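Local coordinates for protein extracellular ligand-binding receptor (Verminephrobacter eiseniae, PDB 4M88) that probably binds an amino acid or similar small solute outside the cell and hands it to an ABC transporter, at residues A317-M322 and L332-G337; L264-E269 and G291-R296; E58-Q63 and K85-D90; G11-P16 and L48-D53. All coordinates share one frame; numbering follows the deposited sequence.

Interaction 1: residues A317-M322 and L332-G337; sequences ATLSTM and LDFSKG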
loop_
_atom_site.group_PDB
_atom_site.type_symbol
_atom_site.label_atom_id
_atom_site.label_comp_id
_atom_site.label_asym_id
_atom_site.label_seq_id
_atom_site.Cartn_x
_atom_site.Cartn_y
_atom_site.Cartn_z
ATOM N N ALA A 317 12.889 16.816 -10.030
ATOM C CA ALA A 317 12.767 17.411 -11.354
ATOM C C ALA A 317 12.504 16.307 -12.365
ATOM O O ALA A 317 11.681 16.461 -13.268
ATOM C CB ALA A 317 14.049 18.181 -11.720
ATOM N N THR A 318 13.199 15.185 -12.208
ATOM C CA THR A 318 13.080 14.099 -13.178
ATOM C C THR A 318 11.748 13.350 -13.070
ATOM O O THR A 318 11.096 13.117 -14.079
ATOM C CB THR A 318 14.253 13.119 -13.056
ATOM O OG1 THR A 318 15.471 13.818 -13.361
ATOM C CG2 THR A 318 14.074 11.965 -14.019
ATOM N N LEU A 319 11.359 12.976 -11.837
ATOM C CA LEU A 319 10.068 12.325 -11.617
ATOM C C LEU A 319 8.937 13.094 -12.302
ATOM O O LEU A 319 8.096 12.509 -12.986
ATOM C CB LEU A 319 9.774 12.207 -10.118
ATOM C CG LEU A 319 10.639 11.206 -9.340
ATOM C CD1 LEU A 319 10.399 11.344 -7.850
ATOM C CD2 LEU A 319 10.351 9.787 -9.790
ATOM N N SER A 320 8.941 14.416 -12.179
ATOM C CA SER A 320 7.846 15.238 -12.670
ATOM C C SER A 320 7.899 15.548 -14.158
ATOM O O SER A 320 6.917 16.029 -14.710
ATOM C CB SER A 320 7.769 16.553 -11.887
ATOM O OG SER A 320 7.466 16.309 -10.528
ATOM N N THR A 321 9.033 15.290 -14.810
ATOM C CA THR A 321 9.185 15.685 -16.206
ATOM C C THR A 321 9.565 14.555 -17.164
ATOM O O THR A 321 9.644 14.781 -18.369
ATOM C CB THR A 321 10.207 16.853 -16.373
ATOM O OG1 THR A 321 11.514 16.427 -15.963
ATOM C CG2 THR A 321 9.793 18.051 -15.543
HETATM N N MSE A 322 9.791 13.352 -16.642
HETATM C CA MSE A 322 10.211 12.236 -17.498
HETATM C C MSE A 322 9.056 11.634 -18.292
HETATM O O MSE A 322 9.272 10.826 -19.194
HETATM C CB MSE A 322 10.899 11.139 -16.679
HETATM C CG MSE A 322 10.002 10.451 -15.668
HETATM SE SE MSE A 322 10.999 9.273 -14.428
HETATM C CE MSE A 322 9.454 8.691 -13.385
ATOM N N LEU A 332 4.117 4.100 -14.834
ATOM C CA LEU A 332 3.999 5.208 -13.902
ATOM C C LEU A 332 4.139 6.493 -14.681
ATOM O O LEU A 332 4.944 6.580 -15.612
ATOM C CB LEU A 332 5.119 5.173 -12.864
ATOM C CG LEU A 332 4.971 4.198 -11.702
ATOM C CD1 LEU A 332 6.231 4.241 -10.867
ATOM C CD2 LEU A 332 3.779 4.576 -10.854
ATOM N N ASP A 333 3.370 7.499 -14.284
ATOM C CA ASP A 333 3.446 8.812 -14.913
ATOM C C ASP A 333 3.113 9.866 -13.870
ATOM O O ASP A 333 2.009 9.858 -13.322
ATOM C CB ASP A 333 2.435 8.902 -16.056
ATOM C CG ASP A 333 2.572 10.188 -16.867
ATOM O OD1 ASP A 333 3.502 10.982 -16.601
ATOM O OD2 ASP A 333 1.752 10.399 -17.790
ATOM N N PHE A 334 4.054 10.773 -13.609
ATOM C CA PHE A 334 3.825 11.885 -12.696
ATOM C C PHE A 334 3.693 13.220 -13.442
ATOM O O PHE A 334 3.844 14.285 -12.837
ATOM C CB PHE A 334 4.971 11.974 -11.677
ATOM C CG PHE A 334 5.164 10.719 -10.862
ATOM C CD1 PHE A 334 4.283 10.397 -9.837
ATOM C CD2 PHE A 334 6.240 9.879 -11.106
ATOM C CE1 PHE A 334 4.465 9.241 -9.060
ATOM C CE2 PHE A 334 6.436 8.719 -10.341
ATOM C CZ PHE A 334 5.544 8.398 -9.317
ATOM N N SER A 335 3.408 13.165 -14.744
ATOM C CA SER A 335 3.276 14.368 -15.577
ATOM C C SER A 335 2.115 15.266 -15.170
ATOM O O SER A 335 2.172 16.485 -15.349
ATOM C CB SER A 335 3.035 13.983 -17.045
ATOM O OG SER A 335 4.143 13.321 -17.609
ATOM N N LYS A 336 1.045 14.649 -14.681
ATOM C CA LYS A 336 -0.203 15.364 -14.415
ATOM C C LYS A 336 -0.415 15.597 -12.928
ATOM O O LYS A 336 -1.407 16.195 -12.519
ATOM C CB LYS A 336 -1.382 14.563 -14.979
ATOM C CG LYS A 336 -1.166 14.122 -16.421
ATOM C CD LYS A 336 -2.339 13.335 -16.949
ATOM C CE LYS A 336 -1.901 12.386 -18.052
ATOM N NZ LYS A 336 -3.012 11.489 -18.457
ATOM N N GLY A 337 0.508 15.107 -12.114
ATOM C CA GLY A 337 0.366 15.212 -10.679
ATOM C C GLY A 337 1.165 14.125 -9.992
ATOM O O GLY A 337 1.803 13.293 -10.647
HETATM O O HOH W 1 6.630 11.141 -14.818
HETATM O O HOH W 2 4.424 15.490 -10.405
#
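Phe-334 sits against Leu-319 of helix 312-321 and against Met-322, a selenomethionine. With CG anti to the carbonyl carbon (chi1 -58°), the ring starts out beside the backbone N, and Leu-319 O lies at its edge. Phe-334 CB is 3.4 Å from Leu-319 O, and that oxygen, near the ring plane, is 3.7 Å from Phe-334 CD2. The same CD2 also meets the terminal methyl CE of Met-322 at 4.1 Å, again at the edge. Farther out, CE2 touches Leu-319 CD2, also at 4.1 Å. Both partners lie alongside the phenyl group and point the same way. Beyond the two segments, the ring packs edge-to-face with Phe-119, while Leu-319 rests on helix 286-303. An alanine at Phe-334 would keep CB on Leu-319 O but is likely to open a gap beside Leu-319 CD2 and Met-322 CE and to leave Phe-119 without its ring partner. The polar link is made by water. One molecule donates to Leu-319 O (2.7 Å) and accepts from Phe-334 N (2.9 Å); a second donates to Phe-334 O (2.8 Å) and is also hydrogen-bonded to Ser-320 OG. Asp-333 OD1 accepts from Ser-335 N, closing an Asx turn around Phe-334, and also from Ser-335 OG. With no direct hydrogen bond between the segments, the join combines apolar ring contact with water-mediated pairing of polar groups.

Interaction 2: residues L264-E269 and G291-R296; sequences LPVQRE and GYLSAR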
loop_
_atom_site.group_PDB
_atom_site.type_symbol
_atom_site.label_atom_id
_atom_site.label_comp_id
_atom_site.label_asym_id
_atom_site.label_seq_id
_atom_site.Cartn_x
_atom_site.Cartn_y
_atom_site.Cartn_z
ATOM N N LEU A 264 4.421 -10.708 -16.359
ATOM C CA LEU A 264 5.125 -9.494 -16.788
ATOM C C LEU A 264 6.623 -9.551 -16.505
ATOM O O LEU A 264 7.056 -10.229 -15.577
ATOM C CB LEU A 264 4.553 -8.269 -16.073
ATOM C CG LEU A 264 3.058 -8.011 -16.204
ATOM C CD1 LEU A 264 2.679 -6.765 -15.411
ATOM C CD2 LEU A 264 2.692 -7.864 -17.658
ATOM N N PRO A 265 7.423 -8.828 -17.305
ATOM C CA PRO A 265 8.859 -8.722 -17.029
ATOM C C PRO A 265 9.136 -8.231 -15.609
ATOM O O PRO A 265 10.060 -8.731 -14.966
ATOM C CB PRO A 265 9.331 -7.677 -18.045
ATOM C CG PRO A 265 8.407 -7.847 -19.198
ATOM C CD PRO A 265 7.063 -8.217 -18.599
ATOM N N VAL A 266 8.341 -7.287 -15.107
ATOM C CA VAL A 266 8.614 -6.738 -13.777
ATOM C C VAL A 266 8.384 -7.792 -12.673
ATOM O O VAL A 266 9.073 -7.797 -11.646
ATOM C CB VAL A 266 7.823 -5.435 -13.521
ATOM C CG1 VAL A 266 6.321 -5.697 -13.519
ATOM C CG2 VAL A 266 8.280 -4.774 -12.222
ATOM N N GLN A 267 7.427 -8.691 -12.888
ATOM C CA GLN A 267 7.207 -9.780 -11.938
ATOM C C GLN A 267 8.428 -10.689 -11.868
ATOM O O GLN A 267 8.855 -11.094 -10.783
ATOM C CB GLN A 267 5.953 -10.573 -12.305
ATOM C CG GLN A 267 4.661 -9.828 -11.974
ATOM C CD GLN A 267 3.463 -10.403 -12.695
ATOM O OE1 GLN A 267 3.514 -10.649 -13.900
ATOM N NE2 GLN A 267 2.377 -10.628 -11.959
ATOM N N ARG A 268 9.002 -11.001 -13.026
ATOM C CA ARG A 268 10.152 -11.892 -13.068
ATOM C C ARG A 268 11.407 -11.229 -12.495
ATOM O O ARG A 268 12.202 -11.882 -11.811
ATOM C CB ARG A 268 10.406 -12.370 -14.496
ATOM C CG ARG A 268 9.281 -13.197 -15.066
ATOM C CD ARG A 268 9.507 -13.475 -16.551
ATOM N NE ARG A 268 8.252 -13.325 -17.277
ATOM C CZ ARG A 268 8.064 -12.506 -18.305
ATOM N NH1 ARG A 268 9.063 -11.770 -18.769
ATOM N NH2 ARG A 268 6.875 -12.441 -18.881
ATOM N N GLU A 269 11.579 -9.941 -12.775
ATOM C CA GLU A 269 12.707 -9.177 -12.237
ATOM C C GLU A 269 12.625 -9.021 -10.713
ATOM O O GLU A 269 13.637 -9.110 -10.012
ATOM C CB GLU A 269 12.795 -7.809 -12.926
ATOM C CG GLU A 269 13.167 -7.934 -14.406
ATOM C CD GLU A 269 12.979 -6.655 -15.202
ATOM O OE1 GLU A 269 12.171 -5.791 -14.793
ATOM O OE2 GLU A 269 13.641 -6.528 -16.256
ATOM N N GLY A 291 7.664 -2.429 -2.020
ATOM C CA GLY A 291 8.948 -1.865 -1.620
ATOM C C GLY A 291 9.915 -1.899 -2.792
ATOM O O GLY A 291 10.645 -0.948 -3.048
ATOM N N TYR A 292 9.899 -3.001 -3.525
ATOM C CA TYR A 292 10.746 -3.138 -4.701
ATOM C C TYR A 292 10.423 -2.062 -5.747
ATOM O O TYR A 292 11.323 -1.405 -6.272
ATOM C CB TYR A 292 10.593 -4.545 -5.269
ATOM C CG TYR A 292 11.315 -4.777 -6.582
ATOM C CD1 TYR A 292 12.621 -5.234 -6.599
ATOM C CD2 TYR A 292 10.683 -4.525 -7.802
ATOM C CE1 TYR A 292 13.287 -5.456 -7.799
ATOM C CE2 TYR A 292 11.339 -4.737 -9.010
ATOM C CZ TYR A 292 12.642 -5.190 -8.999
ATOM O OH TYR A 292 13.297 -5.400 -10.187
ATOM N N LEU A 293 9.143 -1.872 -6.041
ATOM C CA LEU A 293 8.746 -0.899 -7.069
ATOM C C LEU A 293 8.969 0.543 -6.618
ATOM O O LEU A 293 9.259 1.425 -7.440
ATOM C CB LEU A 293 7.284 -1.104 -7.485
ATOM C CG LEU A 293 7.044 -2.363 -8.323
ATOM C CD1 LEU A 293 5.561 -2.628 -8.558
ATOM C CD2 LEU A 293 7.779 -2.275 -9.656
ATOM N N SER A 294 8.835 0.787 -5.319
ATOM C CA SER A 294 9.031 2.136 -4.810
ATOM C C SER A 294 10.498 2.506 -4.969
ATOM O O SER A 294 10.826 3.600 -5.435
ATOM C CB SER A 294 8.577 2.253 -3.358
ATOM O OG SER A 294 7.181 2.044 -3.255
ATOM N N ALA A 295 11.375 1.585 -4.597
ATOM C CA ALA A 295 12.812 1.793 -4.742
ATOM C C ALA A 295 13.200 1.840 -6.217
ATOM O O ALA A 295 14.010 2.673 -6.626
ATOM C CB ALA A 295 13.593 0.705 -4.003
ATOM N N ARG A 296 12.628 0.957 -7.028
ATOM C CA ARG A 296 12.976 0.939 -8.439
ATOM C C ARG A 296 12.551 2.216 -9.175
ATOM O O ARG A 296 13.200 2.639 -10.127
ATOM C CB ARG A 296 12.391 -0.287 -9.134
ATOM C CG ARG A 296 12.832 -0.390 -10.578
ATOM C CD ARG A 296 12.672 -1.796 -11.122
ATOM N NE ARG A 296 12.951 -1.823 -12.550
ATOM C CZ ARG A 296 12.786 -2.895 -13.315
ATOM N NH1 ARG A 296 12.350 -4.028 -12.771
ATOM N NH2 ARG A 296 13.048 -2.823 -14.617
#
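Val-266 and Leu-293 make the closest apolar contact: Val-266 CG2, anti to the backbone N, meets Leu-293 CD2 at 3.6 Å, the two side chains crossing at about a right angle. The same methyl lies at the edge of the Tyr-292 ring, 4.4 Å from CE2. The charged contact joins Glu-269 and Arg-296. Both terminal nitrogens converge on one oxygen, OE1, with NH1 at 2.7 Å and a fairly straight bond (158°), and NH2 at 3.1 Å in a weak one. OE1 lies in the guanidinium plane, whereas NH1 approaches from above the carboxylate plane, the two planes being 48° apart. An alanine at Glu-269 removes the carboxylate, which would probably leave the NH1/NH2 end of Arg-296 without its charge mate and freer to turn, although NE would keep Glu-300. Among the remaining polar contacts, Arg-296 NH1 reaches Tyr-292 OH only weakly; that hydroxyl bonds Gln-34 OE1, and Gln-34 NE2 bonds Glu-269 O, tying both helices to a third. The short segments of helices 265-277 and 286-303 cross at 104°, their axes 11.7 Å apart. Helix 18-37 lies against this pair, its Tyr-31 touching Arg-296 and Ala-295, and the Val-266 backbone bonds Gly-328, between strands 325-327 and 330-332.

Interaction 3: residues E58-Q63 and K85-D90; sequences EGFAEQ and KRMLDD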
loop_
_atom_site.group_PDB
_atom_site.type_symbol
_atom_site.label_atom_id
_atom_site.label_comp_id
_atom_site.label_asym_id
_atom_site.label_seq_id
_atom_site.Cartn_x
_atom_site.Cartn_y
_atom_site.Cartn_z
ATOM N N GLU A 58 4.500 10.360 16.768
ATOM C CA GLU A 58 5.600 10.858 17.590
ATOM C C GLU A 58 6.918 10.246 17.156
ATOM O O GLU A 58 7.927 10.939 17.055
ATOM C CB GLU A 58 5.363 10.559 19.068
ATOM C CG GLU A 58 5.061 11.787 19.897
ATOM C CD GLU A 58 6.075 12.901 19.705
ATOM O OE1 GLU A 58 7.290 12.618 19.592
ATOM O OE2 GLU A 58 5.645 14.072 19.669
ATOM N N GLY A 59 6.894 8.945 16.882
ATOM C CA GLY A 59 8.094 8.248 16.462
ATOM C C GLY A 59 8.564 8.753 15.115
ATOM O O GLY A 59 9.768 8.883 14.875
ATOM N N PHE A 60 7.620 9.046 14.227
ATOM C CA PHE A 60 7.998 9.568 12.919
ATOM C C PHE A 60 8.625 10.951 13.047
ATOM O O PHE A 60 9.673 11.222 12.455
ATOM C CB PHE A 60 6.814 9.640 11.969
ATOM C CG PHE A 60 7.215 9.926 10.555
ATOM C CD1 PHE A 60 7.567 8.892 9.709
ATOM C CD2 PHE A 60 7.281 11.230 10.084
ATOM C CE1 PHE A 60 7.952 9.143 8.392
ATOM C CE2 PHE A 60 7.673 11.495 8.777
ATOM C CZ PHE A 60 8.005 10.449 7.929
ATOM N N ALA A 61 7.966 11.823 13.805
ATOM C CA ALA A 61 8.474 13.169 14.068
ATOM C C ALA A 61 9.894 13.138 14.617
ATOM O O ALA A 61 10.736 13.957 14.236
ATOM C CB ALA A 61 7.556 13.901 15.032
ATOM N N GLU A 62 10.154 12.205 15.529
ATOM C CA GLU A 62 11.491 12.035 16.096
ATOM C C GLU A 62 12.527 11.580 15.070
ATOM O O GLU A 62 13.659 12.064 15.056
ATOM C CB GLU A 62 11.451 11.024 17.245
ATOM C CG GLU A 62 10.670 11.492 18.455
ATOM C CD GLU A 62 10.546 10.411 19.517
ATOM O OE1 GLU A 62 11.209 9.358 19.373
ATOM O OE2 GLU A 62 9.787 10.616 20.490
ATOM N N GLN A 63 12.153 10.633 14.219
ATOM C CA GLN A 63 13.113 10.063 13.269
ATOM C C GLN A 63 13.395 10.925 12.043
ATOM O O GLN A 63 14.467 10.822 11.449
ATOM C CB GLN A 63 12.663 8.672 12.815
ATOM C CG GLN A 63 12.659 7.643 13.945
ATOM C CD GLN A 63 13.972 7.612 14.695
ATOM O OE1 GLN A 63 15.049 7.696 14.099
ATOM N NE2 GLN A 63 13.892 7.523 16.014
ATOM N N LYS A 85 0.322 11.338 8.489
ATOM C CA LYS A 85 -0.459 12.500 8.911
ATOM C C LYS A 85 0.417 13.507 9.664
ATOM O O LYS A 85 0.315 14.721 9.455
ATOM C CB LYS A 85 -1.653 12.062 9.770
ATOM C CG LYS A 85 -2.533 13.205 10.263
ATOM C CD LYS A 85 -3.879 12.679 10.778
ATOM C CE LYS A 85 -4.837 13.825 11.086
ATOM N NZ LYS A 85 -4.259 14.739 12.114
ATOM N N ARG A 86 1.288 13.004 10.530
ATOM C CA ARG A 86 2.203 13.866 11.273
ATOM C C ARG A 86 3.172 14.566 10.314
ATOM O O ARG A 86 3.457 15.753 10.470
ATOM C CB ARG A 86 2.974 13.049 12.311
ATOM C CG ARG A 86 3.899 13.874 13.198
ATOM C CD ARG A 86 3.114 14.866 14.049
ATOM N NE ARG A 86 3.972 15.519 15.033
ATOM C CZ ARG A 86 4.142 15.087 16.279
ATOM N NH1 ARG A 86 3.499 14.008 16.712
ATOM N NH2 ARG A 86 4.949 15.740 17.100
HETATM N N MSE A 87 3.661 13.828 9.320
HETATM C CA MSE A 87 4.582 14.392 8.337
HETATM C C MSE A 87 3.916 15.572 7.639
HETATM O O MSE A 87 4.540 16.609 7.412
HETATM C CB MSE A 87 4.985 13.341 7.297
HETATM C CG MSE A 87 5.992 13.820 6.247
HETATM SE SE MSE A 87 6.334 12.431 4.892
HETATM C CE MSE A 87 4.668 12.552 3.881
ATOM N N LEU A 88 2.635 15.421 7.326
ATOM C CA LEU A 88 1.917 16.470 6.603
ATOM C C LEU A 88 1.483 17.614 7.525
ATOM O O LEU A 88 1.584 18.792 7.158
ATOM C CB LEU A 88 0.720 15.876 5.844
ATOM C CG LEU A 88 1.040 14.828 4.770
ATOM C CD1 LEU A 88 -0.218 14.101 4.324
ATOM C CD2 LEU A 88 1.727 15.462 3.561
ATOM N N ASP A 89 1.003 17.279 8.721
ATOM C CA ASP A 89 0.551 18.310 9.669
ATOM C C ASP A 89 1.687 19.190 10.187
ATOM O O ASP A 89 1.504 20.388 10.417
ATOM C CB ASP A 89 -0.200 17.680 10.849
ATOM C CG ASP A 89 -1.517 17.026 10.434
ATOM O OD1 ASP A 89 -2.029 17.315 9.330
ATOM O OD2 ASP A 89 -2.048 16.224 11.232
ATOM N N ASP A 90 2.857 18.595 10.395
ATOM C CA ASP A 90 4.007 19.342 10.902
ATOM C C ASP A 90 4.740 20.066 9.776
ATOM O O ASP A 90 5.732 20.763 10.024
ATOM C CB ASP A 90 4.976 18.405 11.630
ATOM C CG ASP A 90 4.537 18.100 13.052
ATOM O OD1 ASP A 90 3.456 18.584 13.464
ATOM O OD2 ASP A 90 5.276 17.370 13.754
#
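Arg-86 reaches across to Glu-58 and Ala-61. Its guanidinium presents one face to Ala-61 CB, 3.7 Å above the plane and offset toward the rim, and an edge to Glu-58, whose OE2 forms a salt bridge with NH2 at 3.1 Å (158°). OE2 is close to the guanidinium plane but is itself met from above the carboxylate, the two flat groups standing steeply to each other. Beside this polar patch, Phe-60 CE2 lies 3.6 Å from Met-87 CB. The selenium of that residue, a selenomethionine, comes within 4.0 Å of Phe-60 CZ, in an oblique Met-aromatic contact.

The arginine is positioned in part by Asp-90, just past the end of its own helix. The Arg-86 chain bends at chi2 (64°), which turns CD. A second salt bridge runs from Arg-86 NE to Asp-90 OD2 at 2.6 Å. The bonded oxygens, Glu-58 OE2 and Asp-90 OD2, are 6.8 Å apart. Glu-58, Arg-86 and Asp-90 thus form a salt-bridge network joining helices 57-68 and 81-89, which follow strands 45-52 and 74-76 of the parallel sheet. The helix segments pass at 57°, axes 9.2 Å apart. Farther out, Phe-60 rests on Asp-53 and Met-87 on Leu-93. A positive charge shared by Glu-58 and Asp-90 would be expected to ease the repulsion between those acids, while the neighbouring Phe-60 and Met-87 pack without polar bonds.

Interaction 4: residues G11-P16 and L48-D53; sequences GPFTGP and LFEADD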
loop_
_atom_site.group_PDB
_atom_site.type_symbol
_atom_site.label_atom_id
_atom_site.label_comp_id
_atom_site.label_asym_id
_atom_site.label_seq_id
_atom_site.Cartn_x
_atom_site.Cartn_y
_atom_site.Cartn_z
ATOM N N GLY A 11 10.055 3.469 9.074
ATOM C CA GLY A 11 8.968 2.509 9.028
ATOM C C GLY A 11 8.607 1.998 10.402
ATOM O O GLY A 11 9.380 2.133 11.351
ATOM N N PRO A 12 7.410 1.416 10.528
ATOM C CA PRO A 12 6.972 0.880 11.813
ATOM C C PRO A 12 7.570 -0.504 12.069
ATOM O O PRO A 12 6.845 -1.507 12.081
ATOM C CB PRO A 12 5.449 0.803 11.646
ATOM C CG PRO A 12 5.258 0.577 10.161
ATOM C CD PRO A 12 6.373 1.326 9.483
ATOM N N PHE A 13 8.885 -0.560 12.269
ATOM C CA PHE A 13 9.577 -1.845 12.404
ATOM C C PHE A 13 9.269 -2.588 13.707
ATOM O O PHE A 13 9.364 -3.818 13.766
ATOM C CB PHE A 13 11.081 -1.662 12.211
ATOM C CG PHE A 13 11.439 -1.211 10.831
ATOM C CD1 PHE A 13 11.251 -2.065 9.747
ATOM C CD2 PHE A 13 11.942 0.064 10.603
ATOM C CE1 PHE A 13 11.565 -1.661 8.458
ATOM C CE2 PHE A 13 12.264 0.473 9.311
ATOM C CZ PHE A 13 12.080 -0.394 8.241
ATOM N N THR A 14 8.894 -1.855 14.745
ATOM C CA THR A 14 8.374 -2.493 15.944
ATOM C C THR A 14 6.901 -2.126 16.110
ATOM O O THR A 14 6.480 -1.037 15.712
ATOM C CB THR A 14 9.188 -2.106 17.200
ATOM O OG1 THR A 14 9.236 -0.682 17.319
ATOM C CG2 THR A 14 10.602 -2.618 17.078
ATOM N N GLY A 15 6.115 -3.038 16.667
ATOM C CA GLY A 15 4.699 -2.793 16.845
ATOM C C GLY A 15 3.864 -3.653 15.921
ATOM O O GLY A 15 4.375 -4.590 15.317
ATOM N N PRO A 16 2.573 -3.323 15.791
ATOM C CA PRO A 16 1.612 -4.216 15.134
ATOM C C PRO A 16 1.813 -4.338 13.631
ATOM O O PRO A 16 1.225 -5.234 13.026
ATOM C CB PRO A 16 0.255 -3.577 15.454
ATOM C CG PRO A 16 0.551 -2.158 15.738
ATOM C CD PRO A 16 1.924 -2.128 16.357
ATOM N N LEU A 48 21.026 2.061 1.897
ATOM C CA LEU A 48 19.773 2.301 2.594
ATOM C C LEU A 48 20.050 2.406 4.075
ATOM O O LEU A 48 20.769 1.581 4.640
ATOM C CB LEU A 48 18.796 1.149 2.352
ATOM C CG LEU A 48 17.429 1.322 3.014
ATOM C CD1 LEU A 48 16.600 2.415 2.329
ATOM C CD2 LEU A 48 16.667 -0.005 3.050
ATOM N N PHE A 49 19.506 3.426 4.718
ATOM C CA PHE A 49 19.480 3.385 6.169
ATOM C C PHE A 49 18.035 3.265 6.590
ATOM O O PHE A 49 17.125 3.588 5.818
ATOM C CB PHE A 49 20.134 4.606 6.785
ATOM C CG PHE A 49 19.346 5.855 6.612
ATOM C CD1 PHE A 49 18.428 6.247 7.577
ATOM C CD2 PHE A 49 19.518 6.640 5.487
ATOM C CE1 PHE A 49 17.681 7.398 7.412
ATOM C CE2 PHE A 49 18.788 7.803 5.318
ATOM C CZ PHE A 49 17.867 8.181 6.276
ATOM N N GLU A 50 17.827 2.785 7.807
ATOM C CA GLU A 50 16.489 2.515 8.303
ATOM C C GLU A 50 16.311 3.179 9.641
ATOM O O GLU A 50 17.278 3.394 10.382
ATOM C CB GLU A 50 16.271 1.007 8.450
ATOM C CG GLU A 50 16.318 0.252 7.134
ATOM C CD GLU A 50 17.321 -0.883 7.137
ATOM O OE1 GLU A 50 18.223 -0.894 8.001
ATOM O OE2 GLU A 50 17.207 -1.765 6.265
ATOM N N ALA A 51 15.067 3.490 9.972
ATOM C CA ALA A 51 14.776 4.086 11.261
ATOM C C ALA A 51 13.379 3.639 11.642
ATOM O O ALA A 51 12.492 3.592 10.791
ATOM C CB ALA A 51 14.859 5.603 11.179
ATOM N N ASP A 52 13.196 3.302 12.915
ATOM C CA ASP A 52 11.928 2.766 13.409
ATOM C C ASP A 52 11.065 3.873 14.011
ATOM O O ASP A 52 11.482 4.525 14.971
ATOM C CB ASP A 52 12.230 1.687 14.459
ATOM C CG ASP A 52 10.985 1.061 15.062
ATOM O OD1 ASP A 52 9.891 1.154 14.468
ATOM O OD2 ASP A 52 11.115 0.448 16.147
ATOM N N ASP A 53 9.869 4.084 13.449
ATOM C CA ASP A 53 8.937 5.085 13.981
ATOM C C ASP A 53 7.959 4.479 14.978
ATOM O O ASP A 53 7.153 5.195 15.590
ATOM C CB ASP A 53 8.201 5.845 12.847
ATOM C CG ASP A 53 7.255 4.950 12.014
ATOM O OD1 ASP A 53 6.553 4.080 12.588
ATOM O OD2 ASP A 53 7.197 5.133 10.764
#
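Thr-14 and Asp-52 cross at about a right angle, with both carboxylate oxygens of Asp-52 bonded to the threonine. With CG anti to the backbone N (chi1 179°), the Asp-52 carboxylate is carried toward Thr-14, and OD1 accepts Thr-14 N at 3.2 Å (159°), a donor that comes from above the carboxylate plane, and also Arg-54 N. OD2 takes the Thr-14 hydroxyl; the 2.5 Å from OG1 to OD2 is very short, so its exact length is doubtful. Phe-13 turns the edge of its ring to the strand, CE2 lying 3.5 Å from Ala-51 O, with Asp-52 CA also near the ring plane. On the backbone, Gly-11 and Asp-52 form a parallel bridge: Gly-11 N bonds Ala-51 O (3.0 Å) and Asp-53 N bonds Gly-11 O (2.9 Å). Strand 4-11, helix 18-37 and strand 45-52 make a beta-alpha-beta crossover in the parallel sheet of this periplasmic-binding-protein fold, and 11-16 holds the end of the first strand and the loop that leads to the helix. Pro-12 centres an inverse gamma turn there. Its ring lies side by side with Asp-53, the two pointing the same way, and CB meets Asp-53 OD1 at 3.6 Å. That oxygen accepts the backbone N-H of Phe-55, and Pro-12 packs on Phe-55 and Met-79.

In the fold
Interactions 3 and 4 are neighbours and touch: Phe-60 and Gln-63 of helix 57-68 pack on Asp-53, Ala-51 and Asp-52 at the end of strand 45-52, which precedes that helix in the chain. Both are only partly buried and rich in carboxylates, but interaction 4 pairs them with backbone N-H groups and a hydroxyl at a sheet edge, interaction 3 with an arginine between helices. Interactions 1 and 2 are more buried, and both involve helix 286-303, which carries Arg-296 of interaction 2 and against which Leu-319 of interaction 1 packs; their centres are 19 Å apart. Interaction 2 keeps a salt bridge beside its apolar contacts, whereas interaction 1 joins helix to loop through an aromatic ring and waters.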